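Local coordinates for protein ribulose bisphosphate carboxylase (Hyperthermus butylicus DSM 5456, PDB 6HUN) that probably catalyses carboxylation of ribulose 1,5-bisphosphate to two molecules of 3-phosphoglycerate, in an archaeal route for AMP degradation, at residues V44-P49 and D362-E367; A86-F91 and W99-A104. All coordinates share one frame; numbering follows the deposited sequence.

Contact 1. Residues V44-P49 and D362-E367; sequences VFRVTP and DLFHLE
The seam between the N-terminal domain of this Rubisco and its catalytic barrel domain is bridged at the surface by strand 44-49 and the irregular loop 362-367. Val44 is the strand's main point of contact. Its CG1 is wedged between N and C of its own backbone (chi1 52°) and meets CD1 of Leu366 at 3.9 Å, the two branches passing alongside, heading opposite ways. The second branch, CG2, lies 4.1 Å from the carbonyl O of Leu363. Two residues on, the extended chain of Arg46 brings NH1 to 4.1 Å from CE2 of Phe364, the guanidinium and ring planes inclined at 61°. This is loose packing; the polar end of Arg46 is held by a salt bridge from NH2 to Asp96 and a hydrogen bond from NE to Ser98.

No hydrogen bond joins the two segments; the loop is braced partly from within. It links strands 355-356 and 368-369, a small antiparallel pair in the eight-stranded barrel domain, and its first turn is an Asx turn: Phe364 N donates to OD1 of Asp362 at 3.0 Å, approaching from above the carboxylate plane. The same carboxylate takes His365 ND1 on the syn lone pair of OD2, a short bond of 2.6 Å that is almost straight (176°) and lies in the imidazole plane. As His365 NE2 is bonded to Glu343 at its other end, two carboxylates bracket the ring, which would probably favour a protonated, imidazolium form. Leu366 N is hydrogen-bonded to OD2 of Asp139 in strand 132-141, a neighbour of strand 41-49 in the sheet.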
# COMPACT_ATOMS: atom_id res chain seq x y z
N VAL A 44 15.69 0.91 12.12
CA VAL A 44 15.78 -0.17 13.09
C VAL A 44 14.77 -1.26 12.71
O VAL A 44 13.56 -0.99 12.55
CB VAL A 44 15.62 0.32 14.53
CG1 VAL A 44 14.37 1.16 14.69
CG2 VAL A 44 15.62 -0.88 15.45
N PHE A 45 15.29 -2.44 12.46
CA PHE A 45 14.53 -3.59 11.97
C PHE A 45 14.48 -4.62 13.07
O PHE A 45 15.46 -4.81 13.79
CB PHE A 45 15.20 -4.25 10.74
CG PHE A 45 15.35 -3.36 9.54
CD1 PHE A 45 14.27 -3.08 8.71
CD2 PHE A 45 16.59 -2.88 9.18
CE1 PHE A 45 14.47 -2.27 7.55
CE2 PHE A 45 16.76 -2.09 8.08
CZ PHE A 45 15.68 -1.77 7.25
N ARG A 46 13.37 -5.34 13.17
CA ARG A 46 13.31 -6.53 14.01
C ARG A 46 13.38 -7.75 13.08
O ARG A 46 12.49 -7.96 12.26
CB ARG A 46 12.03 -6.53 14.84
CG ARG A 46 11.96 -7.80 15.71
CD ARG A 46 10.68 -7.74 16.62
NE ARG A 46 10.71 -8.82 17.62
CZ ARG A 46 9.87 -8.86 18.65
NH1 ARG A 46 8.97 -7.89 18.81
NH2 ARG A 46 9.95 -9.86 19.55
N VAL A 47 14.47 -8.51 13.17
CA VAL A 47 14.86 -9.49 12.15
C VAL A 47 14.81 -10.86 12.78
O VAL A 47 15.47 -11.10 13.81
CB VAL A 47 16.27 -9.22 11.60
CG1 VAL A 47 16.66 -10.22 10.50
CG2 VAL A 47 16.42 -7.73 11.13
N THR A 48 14.06 -11.75 12.15
CA THR A 48 14.05 -13.18 12.46
C THR A 48 14.70 -13.93 11.29
O THR A 48 14.05 -14.13 10.24
CB THR A 48 12.64 -13.69 12.71
OG1 THR A 48 12.02 -12.93 13.76
CG2 THR A 48 12.68 -15.18 13.11
N PRO A 49 15.95 -14.31 11.41
CA PRO A 49 16.62 -15.01 10.30
C PRO A 49 15.95 -16.33 10.05
O PRO A 49 15.41 -16.97 10.97
CB PRO A 49 18.05 -15.18 10.80
CG PRO A 49 18.16 -14.26 12.01
CD PRO A 49 16.82 -14.21 12.61
N ASP A 362 14.25 2.30 25.74
CA ASP A 362 13.35 1.87 24.67
C ASP A 362 14.16 1.80 23.38
O ASP A 362 14.54 2.84 22.83
CB ASP A 362 12.16 2.82 24.55
CG ASP A 362 11.32 2.56 23.30
OD1 ASP A 362 11.35 1.41 22.77
OD2 ASP A 362 10.64 3.53 22.83
N LEU A 363 14.39 0.59 22.85
CA LEU A 363 15.21 0.42 21.66
C LEU A 363 14.38 0.35 20.38
O LEU A 363 14.96 0.36 19.29
CB LEU A 363 16.08 -0.83 21.80
CG LEU A 363 17.06 -0.82 22.98
CD1 LEU A 363 17.66 -2.19 23.12
CD2 LEU A 363 18.15 0.23 22.73
N PHE A 364 13.05 0.34 20.49
CA PHE A 364 12.17 0.15 19.34
C PHE A 364 11.86 1.45 18.60
O PHE A 364 11.18 1.41 17.57
CB PHE A 364 10.86 -0.49 19.80
CG PHE A 364 10.99 -1.94 20.13
CD1 PHE A 364 11.36 -2.34 21.40
CD2 PHE A 364 10.72 -2.90 19.17
CE1 PHE A 364 11.49 -3.69 21.72
CE2 PHE A 364 10.83 -4.25 19.48
CZ PHE A 364 11.23 -4.66 20.71
N HIS A 365 12.30 2.59 19.13
CA HIS A 365 12.03 3.88 18.51
C HIS A 365 13.34 4.67 18.55
O HIS A 365 14.22 4.39 19.37
CB HIS A 365 10.91 4.69 19.23
CG HIS A 365 9.64 3.94 19.42
ND1 HIS A 365 9.26 3.41 20.64
CD2 HIS A 365 8.65 3.63 18.55
CE1 HIS A 365 8.11 2.78 20.50
NE2 HIS A 365 7.70 2.92 19.25
N LEU A 366 13.43 5.67 17.69
CA LEU A 366 14.64 6.49 17.58
C LEU A 366 14.32 7.93 17.92
O LEU A 366 13.18 8.37 17.82
CB LEU A 366 15.20 6.42 16.15
CG LEU A 366 15.68 5.03 15.72
CD1 LEU A 366 15.61 4.83 14.20
CD2 LEU A 366 17.08 4.84 16.20
N GLU A 367 15.33 8.68 18.32
CA GLU A 367 15.10 10.11 18.55
C GLU A 367 14.81 10.77 17.20
O GLU A 367 15.38 10.36 16.19
CB GLU A 367 16.35 10.66 19.26
CG GLU A 367 16.67 12.08 18.99
CD GLU A 367 17.93 12.49 19.71
OE1 GLU A 367 18.12 12.11 20.90
OE2 GLU A 367 18.77 13.15 19.06

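Contact 2. Residues A86-F91 and W99-A104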
# COMPACT_ATOMS: atom_id res chain seq x y z
N ALA A 86 24.76 0.87 2.37
CA ALA A 86 24.20 0.90 3.73
C ALA A 86 24.98 -0.04 4.65
O ALA A 86 25.57 -1.02 4.19
CB ALA A 86 22.71 0.53 3.74
N LYS A 87 24.99 0.25 5.95
CA LYS A 87 25.77 -0.53 6.90
C LYS A 87 24.95 -0.93 8.11
O LYS A 87 24.47 -0.06 8.84
CB LYS A 87 27.02 0.25 7.36
CG LYS A 87 28.02 0.46 6.25
CD LYS A 87 28.63 -0.87 5.80
CE LYS A 87 30.13 -0.79 5.86
NZ LYS A 87 30.49 -0.45 7.26
N ALA A 88 24.86 -2.24 8.37
CA ALA A 88 24.35 -2.70 9.65
C ALA A 88 25.45 -2.52 10.67
O ALA A 88 26.51 -3.14 10.53
CB ALA A 88 23.95 -4.17 9.60
N TYR A 89 25.21 -1.72 11.71
CA TYR A 89 26.27 -1.32 12.63
C TYR A 89 25.95 -1.67 14.07
O TYR A 89 26.74 -1.34 14.97
CB TYR A 89 26.55 0.19 12.50
CG TYR A 89 25.43 1.07 13.00
CD1 TYR A 89 24.37 1.42 12.16
CD2 TYR A 89 25.40 1.51 14.32
CE1 TYR A 89 23.34 2.18 12.61
CE2 TYR A 89 24.37 2.28 14.78
CZ TYR A 89 23.32 2.60 13.92
OH TYR A 89 22.29 3.38 14.37
N ARG A 90 24.87 -2.38 14.32
CA ARG A 90 24.45 -2.55 15.70
C ARG A 90 23.37 -3.59 15.77
O ARG A 90 22.45 -3.59 14.93
CB ARG A 90 23.96 -1.23 16.30
CG ARG A 90 23.64 -1.31 17.75
CD ARG A 90 23.21 0.03 18.25
NE ARG A 90 22.59 -0.09 19.56
CZ ARG A 90 21.80 0.83 20.08
NH1 ARG A 90 21.51 1.93 19.39
NH2 ARG A 90 21.27 0.63 21.27
N PHE A 91 23.49 -4.46 16.78
CA PHE A 91 22.67 -5.64 16.98
C PHE A 91 22.21 -5.72 18.43
O PHE A 91 22.99 -5.47 19.36
CB PHE A 91 23.49 -6.91 16.60
CG PHE A 91 23.89 -6.96 15.15
CD1 PHE A 91 24.92 -6.17 14.67
CD2 PHE A 91 23.20 -7.79 14.25
CE1 PHE A 91 25.27 -6.19 13.35
CE2 PHE A 91 23.56 -7.84 12.92
CZ PHE A 91 24.59 -7.04 12.45
N TRP A 99 16.18 -10.27 16.47
CA TRP A 99 17.15 -9.26 16.85
C TRP A 99 16.66 -7.90 16.39
O TRP A 99 15.99 -7.77 15.35
CB TRP A 99 18.49 -9.55 16.20
CG TRP A 99 19.11 -10.87 16.58
CD1 TRP A 99 18.62 -12.14 16.41
CD2 TRP A 99 20.37 -11.02 17.21
NE1 TRP A 99 19.50 -13.06 16.89
CE2 TRP A 99 20.59 -12.40 17.40
CE3 TRP A 99 21.34 -10.12 17.62
CZ2 TRP A 99 21.73 -12.89 17.95
CZ3 TRP A 99 22.47 -10.60 18.19
CH2 TRP A 99 22.67 -11.97 18.36
N LEU A 100 17.02 -6.86 17.13
CA LEU A 100 16.97 -5.53 16.56
C LEU A 100 18.28 -5.30 15.82
O LEU A 100 19.37 -5.57 16.35
CB LEU A 100 16.74 -4.44 17.62
CG LEU A 100 15.36 -4.53 18.31
CD1 LEU A 100 15.23 -3.44 19.44
CD2 LEU A 100 14.22 -4.29 17.34
N VAL A 101 18.17 -4.77 14.61
CA VAL A 101 19.31 -4.42 13.80
C VAL A 101 19.17 -2.97 13.39
O VAL A 101 18.17 -2.58 12.78
CB VAL A 101 19.44 -5.31 12.54
CG1 VAL A 101 20.68 -4.88 11.74
CG2 VAL A 101 19.54 -6.77 12.93
N TRP A 102 20.20 -2.18 13.65
CA TRP A 102 20.25 -0.82 13.15
C TRP A 102 21.07 -0.78 11.88
O TRP A 102 22.22 -1.26 11.86
CB TRP A 102 20.86 0.16 14.17
CG TRP A 102 20.03 0.40 15.40
CD1 TRP A 102 19.36 1.54 15.72
CD2 TRP A 102 19.80 -0.52 16.48
NE1 TRP A 102 18.73 1.39 16.92
CE2 TRP A 102 18.98 0.14 17.41
CE3 TRP A 102 20.21 -1.82 16.75
CZ2 TRP A 102 18.56 -0.47 18.59
CZ3 TRP A 102 19.80 -2.42 17.91
CH2 TRP A 102 18.98 -1.75 18.82
N VAL A 103 20.52 -0.15 10.86
CA VAL A 103 21.18 0.01 9.57
C VAL A 103 21.24 1.49 9.27
O VAL A 103 20.24 2.20 9.38
CB VAL A 103 20.44 -0.75 8.45
CG1 VAL A 103 21.24 -0.65 7.11
CG2 VAL A 103 20.26 -2.17 8.83
N ALA A 104 22.43 1.96 8.89
CA ALA A 104 22.64 3.34 8.52
C ALA A 104 22.73 3.45 6.99
O ALA A 104 23.39 2.63 6.33
CB ALA A 104 23.94 3.88 9.17
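Strands 87-91 and 99-104 are the arms of an antiparallel hairpin in the N-terminal domain, and a beta bulge interrupts their register. Ala88 faces Val103 and Phe91 faces Val101, so Tyr89 and Arg90 share Trp102 as their opposite number: Tyr89 N donates to Trp102 O at 3.0 Å, while Trp102 N donates to Arg90 O at 2.9 Å.

Arg90 leaves the backbone with CG anti to N (chi1 -175°) and runs extended beside the indole of Trp102. Its CB starts 3.8 Å from Trp102 CE3, and CG follows at 3.6 Å from that same atom. CD then makes a CH-pi contact over the six-membered ring, and NE passes above the CZ3-CH2 bond. CZ, 4.0 Å from the six-ring centroid of Trp102 and over its face, makes a cation-pi interaction, the guanidinium stacked flat on the indole with planes 7° apart. At the tip, NH1 reaches CE2 at 3.7 Å and NH2 lies near CZ2.

Tyr89, its CG wedged between its own N and C (chi1 69°), brings CZ to 3.5 Å from Trp102 CB. Phe91 turns to the face bearing Ala88, Val101 and Val103, where CD2 touches Val101 CG2 at 4.0 Å and helix 55-65 packs against the ring. An alanine at Trp102 has no indole for Arg90 to lie on, and would probably leave its charged end less fixed and Tyr89 OH without part of its packing. Since the stack uses a guanidinium face, the in-plane N-H groups are not spent on the indole, whose pi electrons probably offset part of the charge.

In the fold
Both contacts draw on one sheet, in which strand 41-49 of contact 1 neighbours strand 99-105 of contact 2; their centres are about 9 Å apart. Probable backbone hydrogen bonds join them, Val47 N to Trp99 O and Phe45 O to Val101 N, each 2.8 Å. Side chains add to the link: Phe45 CE2 packs on Val103 CG2 at 3.6 Å, and Leu363 CD2 of the barrel-domain loop touches Arg90 NH2 at 3.5 Å, so the loop 362-367 meets the hairpin as well as strand 44-49. In sequence the hairpin falls between the two segments of contact 1, which are 313 residues apart. Both contacts lie away from the predicted substrate and magnesium sites.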